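Local coordinates for CRISPR/cas2 protein (Pyrococcus horikoshii OT3, PDB 6K2E) that probably acts as a Cas2 nucleic-acid-binding subunit of the CRISPR adaptation machinery, in which new spacers are acquired, at residues A[19-24]-A[28-33]. Sequence-based numbering, arbitrary orientation.
Sequences RVHKLL and LFWRQN
H21 meets W30 edge to face: its imidazole stands nearly upright on the indole, with the ring planes at 86°. The centroid of the six-membered indole ring lies 4.7 Å from that of the imidazole. The atom that touches is H21 NE2, which sits over the middle of one indole face and comes within 3.4 Å of W30 CE2. Both side chains hold CG anti to the backbone N (chi1 -175° for H21), which directs each ring toward the other segment, where they cross at about a right angle. Indole NE1 of W30 gives the backbone O of Q32 a weak hydrogen bond (3.2 Å) that may contribute slightly to the ring's orientation. F36 joins the cluster, stacked with W30 and edge-to-face with H21.

One helical turn further along, at the C-terminal end of the helix, L28 N donates to L24 O at 2.9 Å. This i+4 backbone bond ties L28, the residue just before strand 29-32, to the last turn of helix 17-27. Beside it the two leucines make a looser apolar contact, L24 CD2 to L28 CD1 at 4.2 Å, and both also pack on F36, with Y10 touching L24 and V6 touching L28.

Helix 17-27 thus passes through L28 into strand 29-32, the outermost strand, within this chain, of the antiparallel sheet. The strand order across that sheet, 29-32, 35-41, 3-11, 61-67 (2-3-1-4 in chain order), together with helices 17-27 and 42-55, is consistent with the ferredoxin-like fold of Cas2 proteins.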
# COMPACT_ATOMS: atom_id res chain seq x y z
N ARG A 19 -10.29 -15.55 -0.29
CA ARG A 19 -10.54 -15.48 -1.72
C ARG A 19 -9.78 -14.32 -2.35
O ARG A 19 -9.22 -14.49 -3.44
CB ARG A 19 -12.04 -15.29 -1.97
CG ARG A 19 -12.93 -16.37 -1.42
CD ARG A 19 -14.40 -16.02 -1.64
NE ARG A 19 -14.71 -16.04 -3.06
CZ ARG A 19 -15.70 -15.35 -3.63
NH1 ARG A 19 -16.51 -14.58 -2.90
NH2 ARG A 19 -15.88 -15.45 -4.95
N VAL A 20 -9.63 -13.21 -1.63
CA VAL A 20 -8.86 -12.08 -2.15
C VAL A 20 -7.37 -12.41 -2.17
O VAL A 20 -6.68 -12.13 -3.16
CB VAL A 20 -9.17 -10.80 -1.33
CG1 VAL A 20 -8.20 -9.69 -1.64
CG2 VAL A 20 -10.55 -10.31 -1.63
N HIS A 21 -6.88 -13.09 -1.13
CA HIS A 21 -5.45 -13.40 -1.04
C HIS A 21 -5.01 -14.45 -2.07
O HIS A 21 -3.95 -14.30 -2.69
CB HIS A 21 -5.11 -13.86 0.37
CG HIS A 21 -3.64 -14.10 0.61
ND1 HIS A 21 -3.05 -15.34 0.42
CD2 HIS A 21 -2.66 -13.27 1.03
CE1 HIS A 21 -1.76 -15.25 0.70
NE2 HIS A 21 -1.50 -14.01 1.07
N LYS A 22 -5.83 -15.49 -2.29
CA LYS A 22 -5.48 -16.53 -3.26
C LYS A 22 -5.51 -15.99 -4.68
O LYS A 22 -4.62 -16.29 -5.49
CB LYS A 22 -6.42 -17.73 -3.13
CG LYS A 22 -6.10 -18.67 -1.97
CD LYS A 22 -6.86 -19.99 -2.07
CE LYS A 22 -6.55 -20.91 -0.87
NZ LYS A 22 -5.11 -20.90 -0.48
N LEU A 23 -6.48 -15.12 -4.96
CA LEU A 23 -6.59 -14.48 -6.26
C LEU A 23 -5.40 -13.57 -6.54
O LEU A 23 -4.82 -13.63 -7.64
CB LEU A 23 -7.91 -13.71 -6.33
CG LEU A 23 -8.12 -12.84 -7.56
CD1 LEU A 23 -8.13 -13.70 -8.83
CD2 LEU A 23 -9.38 -11.98 -7.44
N LEU A 24 -4.99 -12.77 -5.54
CA LEU A 24 -3.83 -11.90 -5.72
C LEU A 24 -2.52 -12.68 -5.81
O LEU A 24 -1.56 -12.15 -6.39
CB LEU A 24 -3.75 -10.88 -4.60
CG LEU A 24 -4.75 -9.73 -4.66
CD1 LEU A 24 -4.85 -8.97 -3.33
CD2 LEU A 24 -4.39 -8.80 -5.80
N LEU A 28 0.41 -11.84 -8.53
CA LEU A 28 1.38 -10.91 -7.97
C LEU A 28 2.21 -11.57 -6.89
O LEU A 28 1.90 -12.66 -6.39
CB LEU A 28 0.67 -9.66 -7.40
CG LEU A 28 0.01 -8.77 -8.46
CD1 LEU A 28 -0.92 -7.71 -7.87
CD2 LEU A 28 1.09 -8.13 -9.30
N PHE A 29 3.25 -10.85 -6.48
CA PHE A 29 4.19 -11.30 -5.46
C PHE A 29 3.67 -10.83 -4.11
O PHE A 29 3.40 -9.65 -3.91
CB PHE A 29 5.59 -10.74 -5.76
CG PHE A 29 6.55 -10.72 -4.59
CD1 PHE A 29 6.79 -9.52 -3.88
CD2 PHE A 29 7.28 -11.86 -4.23
CE1 PHE A 29 7.69 -9.48 -2.80
CE2 PHE A 29 8.19 -11.83 -3.15
CZ PHE A 29 8.40 -10.64 -2.44
N TRP A 30 3.50 -11.76 -3.20
CA TRP A 30 3.09 -11.42 -1.84
C TRP A 30 4.24 -10.76 -1.10
O TRP A 30 5.27 -11.40 -0.83
CB TRP A 30 2.63 -12.68 -1.13
CG TRP A 30 2.05 -12.42 0.17
CD1 TRP A 30 1.46 -11.27 0.58
CD2 TRP A 30 2.00 -13.32 1.25
NE1 TRP A 30 1.03 -11.39 1.86
CE2 TRP A 30 1.35 -12.65 2.30
CE3 TRP A 30 2.43 -14.64 1.45
CZ2 TRP A 30 1.11 -13.25 3.53
CZ3 TRP A 30 2.19 -15.24 2.68
CH2 TRP A 30 1.54 -14.54 3.70
N ARG A 31 4.09 -9.47 -0.80
CA ARG A 31 5.10 -8.75 -0.03
C ARG A 31 4.98 -9.04 1.45
O ARG A 31 5.85 -9.67 2.05
CB ARG A 31 4.97 -7.24 -0.30
CG ARG A 31 5.74 -6.29 0.62
CD ARG A 31 7.22 -6.54 0.52
NE ARG A 31 7.77 -6.04 -0.73
CZ ARG A 31 9.03 -6.23 -1.11
NH1 ARG A 31 9.86 -6.92 -0.33
NH2 ARG A 31 9.45 -5.72 -2.25
N GLN A 32 3.87 -8.61 2.04
CA GLN A 32 3.57 -8.80 3.44
C GLN A 32 2.06 -8.63 3.55
O GLN A 32 1.41 -8.33 2.57
CB GLN A 32 4.35 -7.78 4.27
CG GLN A 32 4.80 -8.25 5.58
CD GLN A 32 5.83 -7.37 6.18
OE1 GLN A 32 5.61 -6.78 7.23
NE2 GLN A 32 6.99 -7.24 5.51
N ASN A 33 1.60 -8.53 4.80
CA ASN A 33 0.30 -8.94 5.31
C ASN A 33 -0.86 -8.88 4.32
O ASN A 33 -1.50 -9.89 3.99
CB ASN A 33 -0.03 -8.04 6.51
CG ASN A 33 1.17 -7.82 7.43
OD1 ASN A 33 1.94 -6.87 7.24
ND2 ASN A 33 1.35 -8.69 8.42